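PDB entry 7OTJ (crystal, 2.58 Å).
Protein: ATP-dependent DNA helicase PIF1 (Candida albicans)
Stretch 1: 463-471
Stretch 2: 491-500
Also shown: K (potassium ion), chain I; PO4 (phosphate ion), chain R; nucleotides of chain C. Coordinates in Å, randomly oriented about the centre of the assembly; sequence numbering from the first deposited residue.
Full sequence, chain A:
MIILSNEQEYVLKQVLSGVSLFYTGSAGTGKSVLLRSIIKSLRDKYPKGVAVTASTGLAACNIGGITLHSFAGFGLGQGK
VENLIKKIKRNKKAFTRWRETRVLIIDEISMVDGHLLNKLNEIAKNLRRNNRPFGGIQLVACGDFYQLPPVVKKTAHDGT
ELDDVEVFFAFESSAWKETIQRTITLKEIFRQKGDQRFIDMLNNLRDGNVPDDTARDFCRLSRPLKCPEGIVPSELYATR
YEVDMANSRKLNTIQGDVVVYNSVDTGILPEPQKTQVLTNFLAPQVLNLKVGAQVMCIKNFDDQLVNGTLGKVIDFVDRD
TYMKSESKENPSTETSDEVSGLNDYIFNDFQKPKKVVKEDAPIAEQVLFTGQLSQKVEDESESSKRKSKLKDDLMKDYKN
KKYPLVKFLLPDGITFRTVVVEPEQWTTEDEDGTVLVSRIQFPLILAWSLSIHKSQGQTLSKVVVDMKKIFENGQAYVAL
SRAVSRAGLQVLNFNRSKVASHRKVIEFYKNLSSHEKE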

# COMPACT_ATOMS: atom_id res chain seq x y z
N VAL A 463 16.08 7.50 -4.14
CA VAL A 463 15.33 6.60 -5.00
C VAL A 463 15.79 6.78 -6.44
O VAL A 463 15.99 7.91 -6.91
N VAL A 464 15.96 5.67 -7.15
CA VAL A 464 16.20 5.68 -8.59
C VAL A 464 14.95 5.16 -9.28
O VAL A 464 14.44 4.08 -8.93
N VAL A 465 14.43 5.93 -10.23
CA VAL A 465 13.19 5.62 -10.94
C VAL A 465 13.54 5.27 -12.38
O VAL A 465 14.18 6.06 -13.08
N ASP A 466 13.13 4.09 -12.81
CA ASP A 466 13.35 3.63 -14.18
C ASP A 466 12.00 3.66 -14.89
O ASP A 466 11.14 2.82 -14.62
N MET A 467 11.83 4.62 -15.79
CA MET A 467 10.56 4.84 -16.47
C MET A 467 10.38 3.96 -17.70
O MET A 467 9.47 4.22 -18.50
N LYS A 468 11.19 2.90 -17.84
CA LYS A 468 11.29 2.17 -19.10
C LYS A 468 9.95 1.57 -19.51
O LYS A 468 9.52 1.73 -20.66
N LYS A 469 9.27 0.89 -18.59
CA LYS A 469 8.06 0.14 -18.92
C LYS A 469 6.78 0.83 -18.44
O LYS A 469 5.75 0.17 -18.31
N ILE A 470 6.83 2.15 -18.19
CA ILE A 470 5.63 2.85 -17.73
C ILE A 470 4.53 2.69 -18.77
O ILE A 470 4.72 2.96 -19.96
N PHE A 471 3.36 2.23 -18.32
CA PHE A 471 2.27 1.90 -19.22
C PHE A 471 0.95 2.55 -18.84
O PHE A 471 -0.02 2.42 -19.60
N VAL A 491 16.64 9.51 -12.36
CA VAL A 491 15.58 9.18 -13.31
C VAL A 491 16.23 8.54 -14.53
O VAL A 491 17.10 9.15 -15.17
N LEU A 492 15.82 7.32 -14.84
CA LEU A 492 16.31 6.60 -16.01
C LEU A 492 15.20 6.50 -17.05
O LEU A 492 14.04 6.23 -16.72
N ASN A 493 15.57 6.73 -18.31
CA ASN A 493 14.69 6.55 -19.47
C ASN A 493 13.46 7.44 -19.41
O ASN A 493 12.37 7.04 -19.82
N PHE A 494 13.64 8.68 -18.96
CA PHE A 494 12.53 9.63 -18.92
C PHE A 494 12.08 9.97 -20.32
O PHE A 494 12.89 10.09 -21.25
N ASN A 495 10.76 10.10 -20.49
CA ASN A 495 10.20 10.51 -21.77
C ASN A 495 8.78 11.02 -21.54
O ASN A 495 8.03 10.42 -20.77
N ARG A 496 8.42 12.11 -22.22
CA ARG A 496 7.08 12.67 -22.08
C ARG A 496 6.00 11.69 -22.50
O ARG A 496 4.89 11.71 -21.94
N SER A 497 6.29 10.83 -23.48
CA SER A 497 5.34 9.80 -23.88
C SER A 497 4.92 8.91 -22.71
O SER A 497 3.85 8.29 -22.77
N LYS A 498 5.74 8.83 -21.66
CA LYS A 498 5.41 8.06 -20.47
C LYS A 498 4.53 8.81 -19.48
O LYS A 498 4.09 8.21 -18.50
N VAL A 499 4.29 10.11 -19.68
CA VAL A 499 3.55 10.95 -18.73
C VAL A 499 2.18 11.24 -19.33
O VAL A 499 2.07 11.99 -20.32
N ALA A 500 1.13 10.68 -18.73
CA ALA A 500 -0.21 10.86 -19.26
C ALA A 500 -1.22 10.83 -18.12
O ALA A 500 -0.97 10.25 -17.06

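Packing of strand 463-466 and the turn that follows it against residues 491-500 of the PIF1 helicase. Met 467 is the centre of the contact: its CA-to-CB bond points toward the second stretch, and 119 Å² of the residue is covered there, more than for any other residue of the two stretches. Its chain runs m, t, p, and this course sets SD 3.7 Å from Val 491 CG1 and 3.3 Å from Phe 494 CD2. The sulfur lies 4.5 Å from the centroid of the Phe 494 ring and approaches it obliquely, 65° off the ring normal. Beyond the sulfur, Met 467 CE comes within 3.8 Å of Lys 498 CB and ends 4.5 Å from Val 499 CG2, so one side chain spans the strand end and the 3-10 segment 496-498. Phe 494 itself (t) points away overall, although its CB still touches the first stretch.

Two parallel bridges, Val 465 with Val 491 and Asp 466 with Leu 492, fix which side chains share a face. The buried valines, both t, lie on one face, and Val 491 meets the methionine sulfur there. Straight backbone hydrogen bonds hold this register: Leu 492 N donates to Val 465 O at 2.7 Å, and Met 467 N to Leu 492 O at 2.9 Å. On the face of Asp 466 and Leu 492, the leucine (m, t) sets its CD1 4.0 Å from CG2 of Val 464 (p).

Ile 470 packs against Lys 498. Its CA-to-CB bond points toward the second stretch, with chi1 between wells at -96°; CG2 packs 3.7 Å from Lys 498 CB and 3.2 Å from Lys 498 O, while the end of the side chain leads away. Lys 498 (m, m, t, t) also points in. Its aliphatic part lies along the type I turn 467-470, with CD 3.6 Å from Met 467 O, and its amine extends to the turn's carbonyls: NZ donates to Lys 468 O at 3.1 Å and, weakly, to Ile 470 O at 3.5 Å.

At the polar edge, Asp 466 (t) brings OD1 to Asn 493 ND2, which donates to it at 3.0 Å; the same OD1 weakly accepts Lys 468 N at 3.1 Å, tying the start of the turn to the asparagine. Asn 493 (m) points toward the first stretch, and its OD1 weakly accepts Lys 468 NZ at 3.4 Å.

Bound groups flank the contact. Potassium is bound by Asp 466 O at 3.0 Å and by atoms elsewhere in the structure; Lys 469 N lies 2.9 Å from the ion, an unusual neighbour for a cation. The CA-to-CB bond of Phe 471 (p) points away from the second stretch, and its ring meets the DNA, with DT1 O4' over one face, 3.5 Å from CE2, and DT2 O4' at the edge, 3.2 Å from CZ. Arg 496, also pointing away, binds the phosphate through N to O1 at 3.1 Å and weakly through NH2 to O2 at 2.7 Å.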

# COMPACT_ATOMS: atom_id res chain seq x y z
CB VAL A 463 13.81 6.83 -4.84
CG1 VAL A 463 13.46 8.31 -4.98
CG2 VAL A 463 13.01 5.99 -5.84
CB VAL A 464 17.45 4.88 -9.00
CG1 VAL A 464 17.53 3.57 -8.25
CG2 VAL A 464 17.44 4.62 -10.48
CB VAL A 465 12.20 6.80 -10.89
CG1 VAL A 465 10.98 6.49 -11.76
CG2 VAL A 465 11.78 7.08 -9.46
CB ASP A 466 13.96 2.23 -14.21
CG ASP A 466 14.28 1.76 -15.62
OD1 ASP A 466 14.04 2.53 -16.58
OD2 ASP A 466 14.77 0.62 -15.78
CB MET A 467 10.42 6.31 -16.84
CG MET A 467 10.48 7.21 -15.62
SD MET A 467 10.36 8.95 -16.00
CE MET A 467 8.89 8.98 -17.01
CB LYS A 468 12.35 1.07 -18.98
CG LYS A 468 12.81 0.45 -20.30
CD LYS A 468 14.01 1.19 -20.87
CE LYS A 468 14.64 0.49 -22.08
NZ LYS A 468 15.95 1.11 -22.45
CB LYS A 469 8.13 -1.27 -18.34
CG LYS A 469 9.26 -2.14 -18.87
CD LYS A 469 9.19 -2.26 -20.39
CE LYS A 469 10.41 -3.00 -20.96
NZ LYS A 469 10.39 -3.05 -22.45
CB ILE A 470 5.93 4.34 -17.45
CG1 ILE A 470 6.23 4.58 -15.97
CG2 ILE A 470 4.73 5.20 -17.79
CD1 ILE A 470 7.34 3.75 -15.42
CB PHE A 471 2.07 0.38 -19.27
CG PHE A 471 1.83 -0.24 -17.92
CD1 PHE A 471 0.54 -0.35 -17.41
CD2 PHE A 471 2.89 -0.71 -17.16
CE1 PHE A 471 0.32 -0.91 -16.16
CE2 PHE A 471 2.67 -1.27 -15.90
CZ PHE A 471 1.39 -1.37 -15.41
CB VAL A 491 14.76 10.41 -13.71
CG1 VAL A 491 13.69 10.01 -14.73
CG2 VAL A 491 14.11 11.04 -12.48
CB LEU A 492 16.81 5.20 -15.63
CG LEU A 492 17.97 5.14 -14.62
CD1 LEU A 492 18.31 3.70 -14.29
CD2 LEU A 492 19.19 5.88 -15.13
CB ASN A 493 14.29 5.08 -19.61
CG ASN A 493 15.48 4.18 -19.85
OD1 ASN A 493 16.00 4.12 -20.96
ND2 ASN A 493 15.90 3.46 -18.81
CB PHE A 494 12.93 10.91 -18.19
CG PHE A 494 11.83 11.94 -18.14
CD1 PHE A 494 11.64 12.84 -19.18
CD2 PHE A 494 10.98 12.01 -17.05
CE1 PHE A 494 10.61 13.77 -19.14
CE2 PHE A 494 9.95 12.94 -17.00
CZ PHE A 494 9.77 13.82 -18.04
CB ASN A 495 10.23 9.35 -22.77
CG ASN A 495 10.08 9.80 -24.19
OD1 ASN A 495 9.35 10.75 -24.48
ND2 ASN A 495 10.76 9.12 -25.11
CB ARG A 496 6.96 13.96 -22.91
CG ARG A 496 7.57 15.16 -22.23
CD ARG A 496 7.54 16.39 -23.11
NE ARG A 496 8.61 16.39 -24.10
CZ ARG A 496 8.98 17.45 -24.81
NH1 ARG A 496 8.36 18.61 -24.68
NH2 ARG A 496 9.99 17.33 -25.68
CB SER A 497 5.93 8.95 -25.00
OG SER A 497 7.20 8.44 -24.62
CB LYS A 498 6.69 7.62 -19.75
CG LYS A 498 7.64 6.78 -20.58
CD LYS A 498 7.03 5.43 -20.92
CE LYS A 498 7.95 4.64 -21.85
NZ LYS A 498 7.36 3.32 -22.20
CB VAL A 499 4.28 12.25 -18.40
CG1 VAL A 499 3.55 12.99 -17.27
CG2 VAL A 499 5.73 11.99 -18.04
CB ALA A 500 -0.54 9.77 -20.30
K K I . 9.55 0.54 -15.70
P PO4 R . 11.95 14.10 -23.82
O1 PO4 R . 10.99 12.95 -23.69
O2 PO4 R . 11.20 15.30 -24.34
O3 PO4 R . 12.55 14.42 -22.47
O4 PO4 R . 13.05 13.72 -24.79
OP3 DT C 1 5.01 -7.41 -20.78
P DT C 1 5.64 -6.27 -20.07
OP1 DT C 1 6.14 -5.29 -21.06
OP2 DT C 1 6.58 -6.83 -19.08
O5' DT C 1 4.46 -5.57 -19.25
C5' DT C 1 3.56 -6.36 -18.50
C4' DT C 1 3.06 -5.58 -17.30
O4' DT C 1 2.56 -4.30 -17.74
C3' DT C 1 1.91 -6.22 -16.55
O3' DT C 1 1.89 -5.73 -15.20
C2' DT C 1 0.71 -5.71 -17.34
C1' DT C 1 1.15 -4.27 -17.63
N1 DT C 1 0.60 -3.71 -18.89
C2 DT C 1 -0.73 -3.35 -18.96
O2 DT C 1 -1.52 -3.49 -18.04
N3 DT C 1 -1.12 -2.83 -20.17
C4 DT C 1 -0.32 -2.63 -21.29
O4 DT C 1 -0.76 -2.15 -22.33
C5 DT C 1 1.06 -3.02 -21.14
C7 DT C 1 2.02 -2.85 -22.28
C6 DT C 1 1.45 -3.53 -19.97
P DT C 2 2.65 -6.54 -14.04
OP1 DT C 2 4.11 -6.37 -14.23
OP2 DT C 2 2.05 -7.90 -14.03
O5' DT C 2 2.25 -5.78 -12.70
C5' DT C 2 2.83 -4.51 -12.39
C4' DT C 2 1.80 -3.56 -11.80
O4' DT C 2 0.90 -3.14 -12.84
C3' DT C 2 0.94 -4.17 -10.70
O3' DT C 2 1.48 -3.80 -9.45
C2' DT C 2 -0.45 -3.56 -10.91
C1' DT C 2 -0.44 -3.11 -12.37
N1 DT C 2 -1.28 -3.96 -13.28
C2 DT C 2 -2.15 -3.35 -14.16
O2 DT C 2 -2.30 -2.14 -14.22
N3 DT C 2 -2.86 -4.21 -14.96
C4 DT C 2 -2.77 -5.58 -14.98
O4 DT C 2 -3.46 -6.27 -15.74
C5 DT C 2 -1.83 -6.16 -14.04
C7 DT C 2 -1.66 -7.65 -13.98
C6 DT C 2 -1.14 -5.33 -13.25